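Local structure of glycosyl hydrolases family 31 family protein (Aspergillus niger, 6DRU) at residues V170-S174 / D398-E404; M193-G197 / Q432-L438; I394-G399 / Y439-Q444. The protein catalyses the release of alpha-xylose from the non-reducing terminal glucose of xyloglucan oligosaccharides, as a member of glycoside hydrolase family 31. All blocks are in the same frame, centred on the assembly; numbering follows the deposited sequence.

Contact 1: residues V170-S174 / D398-E404; sequences VNFNS and DGGALGE. With BGC (beta-D-glucopyranose), chain F.
Asn173 and Glu404 run side by side and carry the side-chain hydrogen bond of this contact: Asn173 ND2 gives a nearly straight bond (163°) to Glu404 OE2 at 3.2 Å. The amide donates within its own plane but reaches the oxygen from above the carboxylate, 41° out of its plane. A bend at chi2 (-76°) folds the Glu404 chain back towards Asn173, and the same OE2 accepts a hydrogen bond from O4 of the bound beta-D-glucopyranose at 2.6 Å. OE1 of Glu404 forms a salt bridge to Lys119 of the second subunit.

Two weak bonds involve backbone atoms: Asn173 N to Gly403 O (2.9 Å), and Asn171 ND2 to Asp398 O (3.3 Å). A water spans the loops, accepting from Ser174 N at 3.2 Å and lying 2.6 Å from Asp398 OD2, while Asp398 OD1 pairs with Arg470.

Apolar contact is slight: Phe172 CB lies 3.6 Å from Glu404 C, and the Phe172 ring turns away to stack on Tyr175.

Asn173 OD1 accepts from the backbone N of Asp487, the probable proton donor, so this pair of buried loops forms part of the wall of a family 31 active site.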
loop_
_atom_site.group_PDB
_atom_site.type_symbol
_atom_site.label_atom_id
_atom_site.label_comp_id
_atom_site.label_asym_id
_atom_site.label_seq_id
_atom_site.Cartn_x
_atom_site.Cartn_y
_atom_site.Cartn_z
ATOM N N VAL A 170 -6.468 12.077 -15.651
ATOM C CA VAL A 170 -7.136 10.797 -15.856
ATOM C C VAL A 170 -8.073 10.957 -17.046
ATOM O O VAL A 170 -8.907 11.867 -17.069
ATOM C CB VAL A 170 -7.893 10.319 -14.600
ATOM C CG1 VAL A 170 -8.717 11.444 -13.999
ATOM C CG2 VAL A 170 -8.773 9.124 -14.931
ATOM N N ASN A 171 -7.924 10.088 -18.040
ATOM C CA ASN A 171 -8.628 10.250 -19.304
ATOM C C ASN A 171 -10.042 9.689 -19.236
ATOM O O ASN A 171 -10.284 8.645 -18.627
ATOM C CB ASN A 171 -7.857 9.560 -20.429
ATOM C CG ASN A 171 -6.511 10.201 -20.694
ATOM O OD1 ASN A 171 -6.195 11.256 -20.144
ATOM N ND2 ASN A 171 -5.710 9.567 -21.541
ATOM N N PHE A 172 -10.975 10.399 -19.867
ATOM C CA PHE A 172 -12.313 9.882 -20.133
ATOM C C PHE A 172 -12.909 10.684 -21.285
ATOM O O PHE A 172 -12.279 11.603 -21.816
ATOM C CB PHE A 172 -13.201 9.906 -18.881
ATOM C CG PHE A 172 -13.328 11.257 -18.232
ATOM C CD1 PHE A 172 -14.255 12.181 -18.689
ATOM C CD2 PHE A 172 -12.545 11.585 -17.138
ATOM C CE1 PHE A 172 -14.383 13.415 -18.080
ATOM C CE2 PHE A 172 -12.666 12.818 -16.525
ATOM C CZ PHE A 172 -13.585 13.734 -16.997
ATOM N N ASN A 173 -14.127 10.309 -21.678
ATOM C CA ASN A 173 -14.788 10.864 -22.856
ATOM C C ASN A 173 -14.782 12.389 -22.840
ATOM O O ASN A 173 -15.313 13.011 -21.915
ATOM C CB ASN A 173 -16.224 10.338 -22.929
ATOM C CG ASN A 173 -16.828 10.464 -24.317
ATOM O OD1 ASN A 173 -16.544 11.412 -25.048
ATOM N ND2 ASN A 173 -17.668 9.503 -24.684
ATOM N N SER A 174 -14.165 12.977 -23.871
ATOM C CA SER A 174 -14.070 14.419 -24.140
ATOM C C SER A 174 -13.057 15.128 -23.248
ATOM O O SER A 174 -12.994 16.367 -23.272
ATOM C CB SER A 174 -15.419 15.130 -24.004
ATOM O OG SER A 174 -15.706 15.408 -22.644
ATOM N N ASP A 398 -9.626 5.670 -24.296
ATOM C CA ASP A 398 -9.078 6.605 -23.320
ATOM C C ASP A 398 -8.095 5.926 -22.375
ATOM O O ASP A 398 -7.137 6.562 -21.920
ATOM C CB ASP A 398 -10.210 7.265 -22.531
ATOM C CG ASP A 398 -11.096 8.145 -23.400
ATOM O OD1 ASP A 398 -11.959 7.600 -24.124
ATOM O OD2 ASP A 398 -10.930 9.384 -23.360
ATOM N N GLY A 399 -8.306 4.658 -22.076
ATOM C CA GLY A 399 -7.418 3.926 -21.199
ATOM C C GLY A 399 -8.069 3.638 -19.856
ATOM O O GLY A 399 -8.859 4.434 -19.330
ATOM N N GLY A 400 -7.719 2.489 -19.284
ATOM C CA GLY A 400 -8.291 2.059 -18.024
ATOM C C GLY A 400 -9.657 1.426 -18.200
ATOM O O GLY A 400 -9.760 0.245 -18.539
ATOM N N ALA A 401 -10.711 2.203 -17.969
ATOM C CA ALA A 401 -12.068 1.759 -18.257
ATOM C C ALA A 401 -12.313 1.854 -19.763
ATOM O O ALA A 401 -11.397 2.096 -20.552
ATOM C CB ALA A 401 -13.077 2.574 -17.451
ATOM N N LEU A 402 -13.562 1.674 -20.184
ATOM C CA LEU A 402 -13.894 1.694 -21.607
ATOM C C LEU A 402 -14.456 3.062 -21.996
ATOM O O LEU A 402 -15.631 3.225 -22.326
ATOM C CB LEU A 402 -14.865 0.564 -21.941
ATOM C CG LEU A 402 -15.079 0.280 -23.430
ATOM C CD1 LEU A 402 -13.752 0.250 -24.175
ATOM C CD2 LEU A 402 -15.832 -1.026 -23.623
ATOM N N GLY A 403 -13.582 4.066 -21.924
ATOM C CA GLY A 403 -13.842 5.355 -22.528
ATOM C C GLY A 403 -14.596 6.358 -21.679
ATOM O O GLY A 403 -14.689 7.528 -22.076
ATOM N N GLU A 404 -15.140 5.955 -20.535
ATOM C CA GLU A 404 -15.935 6.845 -19.705
ATOM C C GLU A 404 -15.315 6.988 -18.322
ATOM O O GLU A 404 -14.450 6.207 -17.916
ATOM C CB GLU A 404 -17.380 6.345 -19.578
ATOM C CG GLU A 404 -18.068 6.088 -20.906
ATOM C CD GLU A 404 -18.493 7.367 -21.601
ATOM O OE1 GLU A 404 -18.406 8.445 -20.976
ATOM O OE2 GLU A 404 -18.912 7.293 -22.775
HETATM C C2 BGC F . -23.067 5.757 -22.987
HETATM C C3 BGC F . -21.584 5.707 -22.856
HETATM C C4 BGC F . -20.981 4.960 -24.060
HETATM C C5 BGC F . -21.504 5.537 -25.345
HETATM C C6 BGC F . -21.003 4.708 -26.521
HETATM C C1 BGC F . -23.394 6.387 -24.316
HETATM O O2 BGC F . -23.644 6.535 -21.915
HETATM O O3 BGC F . -21.255 5.057 -21.682
HETATM O O4 BGC F . -19.577 5.083 -24.041
HETATM O O5 BGC F . -22.918 5.521 -25.349
HETATM O O6 BGC F . -21.795 4.974 -27.659
HETATM O O HOH W 1 -12.231 10.770 -25.101
#

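Contact 2: residues M193-G197 / Q432-L438; sequences MPAEG and QLSVGKL
A loop of the N-terminal beta-rich region, between strands 187-191 and 197-201, lies here on the short helix 432-435 of the TIM-barrel domain, with Pro194, Ala195 and Glu196 touching it. Glu196 and Gln432 make the main polar contact. Gln432 NE2 donates to Glu196 OE2 at 2.7 Å (161°), with the acceptor near the amide plane but the donor raised 42° above the carboxylate. The two flat groups are turned 79° apart, almost perpendicular. A bend at chi2 of Gln432 brings its amide back to the loop; its OE1 accepts from Tyr427 OH, which pins the other end of the amide.

Backbone groups tie the loop down at both ends. Lys437 N donates to Pro194 O at 3.1 Å, and Glu196 N makes a weak bond to Leu433 O, also 3.1 Å.

Carbon contacts fill in around these bonds. The Pro194 ring lies against Val435, with Pro194 CB 3.9 Å from Val435 CG2. Ala195 CB sits 3.4 Å from Leu433 O. The Lys437 chain crosses Glu196 at about a right angle, Lys437 CD to Glu196 CG 4.1 Å, before its NZ reaches Pro177 O.

This seating of a beta-strand connection on a helical turn is part of the interface between the N-terminal beta region and the TIM barrel, the two-part build found in family 31 enzymes.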
loop_
_atom_site.group_PDB
_atom_site.type_symbol
_atom_site.label_atom_id
_atom_site.label_comp_id
_atom_site.label_asym_id
_atom_site.label_seq_id
_atom_site.Cartn_x
_atom_site.Cartn_y
_atom_site.Cartn_z
ATOM N N MET A 193 5.843 13.057 -18.343
ATOM C CA MET A 193 5.537 11.963 -17.433
ATOM C C MET A 193 4.308 11.210 -17.934
ATOM O O MET A 193 3.288 11.843 -18.258
ATOM C CB MET A 193 5.296 12.483 -16.013
ATOM C CG MET A 193 6.430 13.323 -15.450
ATOM S SD MET A 193 7.793 12.322 -14.833
ATOM C CE MET A 193 7.135 11.814 -13.247
ATOM N N PRO A 194 4.365 9.880 -18.017
ATOM C CA PRO A 194 3.185 9.095 -18.398
ATOM C C PRO A 194 2.278 8.705 -17.239
ATOM O O PRO A 194 1.258 8.048 -17.475
ATOM C CB PRO A 194 3.819 7.846 -19.021
ATOM C CG PRO A 194 5.064 7.655 -18.229
ATOM C CD PRO A 194 5.564 9.036 -17.874
ATOM N N ALA A 195 2.612 9.089 -16.013
ATOM C CA ALA A 195 1.825 8.693 -14.857
ATOM C C ALA A 195 0.597 9.579 -14.699
ATOM O O ALA A 195 0.611 10.767 -15.034
ATOM C CB ALA A 195 2.672 8.753 -13.583
ATOM N N GLU A 196 -0.477 8.985 -14.187
ATOM C CA GLU A 196 -1.636 9.773 -13.806
ATOM C C GLU A 196 -1.286 10.673 -12.627
ATOM O O GLU A 196 -0.373 10.394 -11.845
ATOM C CB GLU A 196 -2.813 8.866 -13.446
ATOM C CG GLU A 196 -3.395 8.109 -14.627
ATOM C CD GLU A 196 -4.728 7.456 -14.306
ATOM O OE1 GLU A 196 -5.059 7.333 -13.108
ATOM O OE2 GLU A 196 -5.447 7.068 -15.251
ATOM N N GLY A 197 -2.022 11.772 -12.505
ATOM C CA GLY A 197 -1.735 12.714 -11.445
ATOM C C GLY A 197 -2.648 13.917 -11.398
ATOM O O GLY A 197 -3.876 13.784 -11.404
ATOM N N GLN A 432 -1.846 1.450 -14.597
ATOM C CA GLN A 432 -2.630 2.612 -15.004
ATOM C C GLN A 432 -2.166 3.872 -14.280
ATOM O O GLN A 432 -2.139 4.959 -14.868
ATOM C CB GLN A 432 -4.115 2.357 -14.746
ATOM C CG GLN A 432 -5.021 3.519 -15.114
ATOM C CD GLN A 432 -5.089 3.756 -16.609
ATOM O OE1 GLN A 432 -4.834 2.853 -17.404
ATOM N NE2 GLN A 432 -5.434 4.976 -16.999
ATOM N N LEU A 433 -1.791 3.746 -13.005
ATOM C CA LEU A 433 -1.361 4.917 -12.246
ATOM C C LEU A 433 0.031 5.390 -12.650
ATOM O O LEU A 433 0.349 6.574 -12.489
ATOM C CB LEU A 433 -1.398 4.617 -10.748
ATOM C CG LEU A 433 -2.798 4.482 -10.149
ATOM C CD1 LEU A 433 -2.746 4.497 -8.629
ATOM C CD2 LEU A 433 -3.701 5.584 -10.671
ATOM N N SER A 434 0.872 4.495 -13.169
ATOM C CA SER A 434 2.256 4.840 -13.468
ATOM C C SER A 434 2.513 5.160 -14.934
ATOM O O SER A 434 3.487 5.859 -15.233
ATOM C CB SER A 434 3.190 3.701 -13.038
ATOM O OG SER A 434 2.879 2.498 -13.720
ATOM N N VAL A 435 1.675 4.677 -15.850
ATOM C CA VAL A 435 1.961 4.792 -17.276
ATOM C C VAL A 435 0.659 4.943 -18.058
ATOM O O VAL A 435 0.656 4.924 -19.295
ATOM C CB VAL A 435 2.785 3.580 -17.759
ATOM C CG1 VAL A 435 1.889 2.382 -18.048
ATOM C CG2 VAL A 435 3.635 3.942 -18.971
ATOM N N GLY A 436 -0.455 5.123 -17.339
ATOM C CA GLY A 436 -1.766 5.093 -17.971
ATOM C C GLY A 436 -1.955 6.121 -19.070
ATOM O O GLY A 436 -2.644 5.856 -20.059
ATOM N N LYS A 437 -1.360 7.307 -18.918
ATOM C CA LYS A 437 -1.514 8.350 -19.926
ATOM C C LYS A 437 -0.940 7.947 -21.277
ATOM O O LYS A 437 -1.204 8.632 -22.272
ATOM C CB LYS A 437 -0.860 9.647 -19.449
ATOM C CG LYS A 437 -1.263 10.065 -18.043
ATOM C CD LYS A 437 -2.741 10.407 -17.970
ATOM C CE LYS A 437 -3.009 11.817 -18.470
ATOM N NZ LYS A 437 -4.161 11.870 -19.411
ATOM N N LEU A 438 -0.163 6.864 -21.335
ATOM C CA LEU A 438 0.421 6.393 -22.583
ATOM C C LEU A 438 -0.573 5.630 -23.450
ATOM O O LEU A 438 -0.378 5.559 -24.668
ATOM C CB LEU A 438 1.637 5.508 -22.278
ATOM C CG LEU A 438 2.249 4.631 -23.375
ATOM C CD1 LEU A 438 2.874 5.479 -24.470
ATOM C CD2 LEU A 438 3.272 3.672 -22.789
#

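Contact 3: residues I394-G399 / Y439-Q444; sequences IDQADG and YPWAHQ. With XYS (alpha-D-xylopyranose), chain N; BGC (beta-D-glucopyranose), chain F.
Behind the xylose pocket, the loop leaving barrel strand 391-394 is backed by the first turns of helix 439-455, where Ile394 and Ala397 meet His443. Asp395, probably the catalytic nucleophile as in other family 31 enzymes, points away from the helix, and its OD1 lies 2.7 Å from O5 of the bound alpha-D-xylopyranose.

At chi1 -164° the imidazole of His443 is directed across to the loop. There His443 CD2 lies 3.3 Å from Ala397 CB and His443 NE2 3.2 Å from Ile394 CG2, both approached obliquely. ND1 is hydrogen-bonded to Tyr365 OH. The second ring nitrogen, NE2, is hydrogen-bonded at 2.7 Å to a water that donates to Asp395 O at 3.0 Å, a link from the helix to the backbone of the active-site residue.

Nearer the helix start, Ala397 O lies at the edge of the Tyr439 ring, 3.6 Å from Tyr439 CD1, and 3.3 Å from Pro440 CB; Gly399 CA approaches the same ring obliquely, also near CD1.

Helix 439-455 joins the neighbouring parallel strands 391-394 and 467-469 in a beta-alpha-beta crossover of the barrel, with Ile394 reaching Ser467 and Ser469 and Gln444 held by Ser476 and Ser481.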
loop_
_atom_site.group_PDB
_atom_site.type_symbol
_atom_site.label_atom_id
_atom_site.label_comp_id
_atom_site.label_asym_id
_atom_site.label_seq_id
_atom_site.Cartn_x
_atom_site.Cartn_y
_atom_site.Cartn_z
ATOM N N ILE A 394 -10.387 4.963 -34.297
ATOM C CA ILE A 394 -9.993 4.308 -33.049
ATOM C C ILE A 394 -10.719 5.017 -31.910
ATOM O O ILE A 394 -10.214 5.960 -31.299
ATOM C CB ILE A 394 -8.482 4.285 -32.866
ATOM C CG1 ILE A 394 -7.856 5.574 -33.407
ATOM C CG2 ILE A 394 -7.932 3.067 -33.554
ATOM C CD1 ILE A 394 -6.358 5.666 -33.201
ATOM N N ASP A 395 -11.917 4.535 -31.617
ATOM C CA ASP A 395 -12.831 5.163 -30.681
ATOM C C ASP A 395 -12.731 4.494 -29.315
ATOM O O ASP A 395 -12.356 3.324 -29.204
ATOM C CB ASP A 395 -14.259 5.070 -31.224
ATOM C CG ASP A 395 -15.273 5.762 -30.344
ATOM O OD1 ASP A 395 -16.372 5.196 -30.166
ATOM O OD2 ASP A 395 -14.967 6.851 -29.814
ATOM N N GLN A 396 -13.049 5.264 -28.272
ATOM C CA GLN A 396 -13.229 4.734 -26.918
ATOM C C GLN A 396 -11.955 4.094 -26.374
ATOM O O GLN A 396 -11.999 3.075 -25.683
ATOM C CB GLN A 396 -14.394 3.744 -26.871
ATOM C CG GLN A 396 -15.743 4.415 -26.956
ATOM C CD GLN A 396 -16.416 4.518 -25.609
ATOM O OE1 GLN A 396 -16.528 3.531 -24.887
ATOM N NE2 GLN A 396 -16.865 5.717 -25.260
ATOM N N ALA A 397 -10.810 4.699 -26.678
ATOM C CA ALA A 397 -9.514 4.196 -26.237
ATOM C C ALA A 397 -8.848 5.153 -25.251
ATOM O O ALA A 397 -7.648 5.422 -25.334
ATOM C CB ALA A 397 -8.600 3.940 -27.431
ATOM N N ASP A 398 -9.626 5.670 -24.296
ATOM C CA ASP A 398 -9.078 6.605 -23.320
ATOM C C ASP A 398 -8.095 5.926 -22.375
ATOM O O ASP A 398 -7.137 6.562 -21.920
ATOM C CB ASP A 398 -10.210 7.265 -22.531
ATOM C CG ASP A 398 -11.096 8.145 -23.400
ATOM O OD1 ASP A 398 -11.959 7.600 -24.124
ATOM O OD2 ASP A 398 -10.930 9.384 -23.360
ATOM N N GLY A 399 -8.306 4.658 -22.076
ATOM C CA GLY A 399 -7.418 3.926 -21.199
ATOM C C GLY A 399 -8.069 3.638 -19.856
ATOM O O GLY A 399 -8.859 4.434 -19.330
ATOM N N TYR A 439 -1.641 5.087 -22.857
ATOM C CA TYR A 439 -2.499 4.146 -23.579
ATOM C C TYR A 439 -3.068 4.710 -24.878
ATOM O O TYR A 439 -2.887 4.069 -25.928
ATOM C CB TYR A 439 -3.614 3.643 -22.655
ATOM C CG TYR A 439 -4.411 2.506 -23.250
ATOM C CD1 TYR A 439 -5.536 2.748 -24.028
ATOM C CD2 TYR A 439 -4.033 1.187 -23.039
ATOM C CE1 TYR A 439 -6.262 1.708 -24.577
ATOM C CE2 TYR A 439 -4.753 0.142 -23.581
ATOM C CZ TYR A 439 -5.866 0.407 -24.349
ATOM O OH TYR A 439 -6.584 -0.635 -24.890
ATOM N N PRO A 440 -3.757 5.861 -24.900
ATOM C CA PRO A 440 -4.266 6.353 -26.190
ATOM C C PRO A 440 -3.163 6.788 -27.135
ATOM O O PRO A 440 -3.323 6.672 -28.356
ATOM C CB PRO A 440 -5.164 7.528 -25.786
ATOM C CG PRO A 440 -4.570 8.019 -24.518
ATOM C CD PRO A 440 -4.073 6.794 -23.801
ATOM N N TRP A 441 -2.048 7.288 -26.601
ATOM C CA TRP A 441 -0.910 7.646 -27.440
ATOM C C TRP A 441 -0.347 6.419 -28.147
ATOM O O TRP A 441 -0.044 6.466 -29.345
ATOM C CB TRP A 441 0.159 8.319 -26.576
ATOM C CG TRP A 441 1.281 8.971 -27.322
ATOM C CD1 TRP A 441 1.390 10.292 -27.644
ATOM C CD2 TRP A 441 2.470 8.340 -27.811
ATOM N NE1 TRP A 441 2.569 10.522 -28.312
ATOM C CE2 TRP A 441 3.250 9.339 -28.429
ATOM C CE3 TRP A 441 2.949 7.026 -27.793
ATOM C CZ2 TRP A 441 4.480 9.066 -29.022
ATOM C CZ3 TRP A 441 4.172 6.756 -28.383
ATOM C CH2 TRP A 441 4.923 7.772 -28.989
ATOM N N ALA A 442 -0.214 5.306 -27.422
ATOM C CA ALA A 442 0.262 4.072 -28.033
ATOM C C ALA A 442 -0.780 3.442 -28.945
ATOM O O ALA A 442 -0.414 2.675 -29.842
ATOM C CB ALA A 442 0.678 3.074 -26.952
ATOM N N HIS A 443 -2.064 3.742 -28.733
ATOM C CA HIS A 443 -3.093 3.251 -29.644
ATOM C C HIS A 443 -3.010 3.958 -30.992
ATOM O O HIS A 443 -3.122 3.315 -32.043
ATOM C CB HIS A 443 -4.476 3.427 -29.018
ATOM C CG HIS A 443 -5.550 2.626 -29.686
ATOM N ND1 HIS A 443 -5.385 1.302 -30.029
ATOM C CD2 HIS A 443 -6.806 2.958 -30.067
ATOM C CE1 HIS A 443 -6.492 0.854 -30.594
ATOM N NE2 HIS A 443 -7.370 1.838 -30.626
ATOM N N GLN A 444 -2.823 5.282 -30.983
ATOM C CA GLN A 444 -2.528 5.993 -32.224
ATOM C C GLN A 444 -1.277 5.431 -32.882
ATOM O O GLN A 444 -1.235 5.246 -34.105
ATOM C CB GLN A 444 -2.347 7.487 -31.952
ATOM C CG GLN A 444 -3.546 8.183 -31.340
ATOM C CD GLN A 444 -3.291 9.660 -31.105
ATOM O OE1 GLN A 444 -2.666 10.046 -30.118
ATOM N NE2 GLN A 444 -3.767 10.495 -32.020
HETATM C C1 XYS N . -18.703 6.661 -28.945
HETATM C C2 XYS N . -18.166 7.699 -29.905
HETATM C C3 XYS N . -19.220 7.999 -30.947
HETATM C C4 XYS N . -19.678 6.709 -31.593
HETATM C C5 XYS N . -20.078 5.723 -30.518
HETATM O O1 XYS N . -19.873 7.152 -28.335
HETATM O O2 XYS N . -17.839 8.872 -29.200
HETATM O O3 XYS N . -18.687 8.855 -31.929
HETATM O O4 XYS N . -20.785 6.970 -32.423
HETATM O O5 XYS N . -18.989 5.479 -29.654
HETATM C C2 BGC F . -23.067 5.757 -22.987
HETATM C C3 BGC F . -21.584 5.707 -22.856
HETATM C C4 BGC F . -20.981 4.960 -24.060
HETATM C C5 BGC F . -21.504 5.537 -25.345
HETATM C C6 BGC F . -21.003 4.708 -26.521
HETATM C C1 BGC F . -23.394 6.387 -24.316
HETATM O O2 BGC F . -23.644 6.535 -21.915
HETATM O O3 BGC F . -21.255 5.057 -21.682
HETATM O O4 BGC F . -19.577 5.083 -24.041
HETATM O O5 BGC F . -22.918 5.521 -25.349
HETATM O O6 BGC F . -21.795 4.974 -27.659
HETATM O O HOH W 2 -10.044 2.075 -30.613
#

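In the fold
Contacts 1 and 3 are two sides of one loop: they share Asp398 and Gly399, and their centres are about 9 Å apart. Both border the bound glucose, and Asn171 ND2 of contact 1 comes within 3.5 Å of Pro440 CG of contact 3. The Asn173 side chain, about 3 Å from that of Asp487 and about 5 Å from the xylose at nearest atoms, brings the 170-174 loop to the same pocket that Asp395 enters from the barrel strand. Contact 2 lies away from the sugars, its centre about 13 Å from each of the others. It meets the shared loop where Gln432 NE2 approaches Gly399 C at 4.1 Å, and helix 439-455 follows its helix 432-435 along the chain.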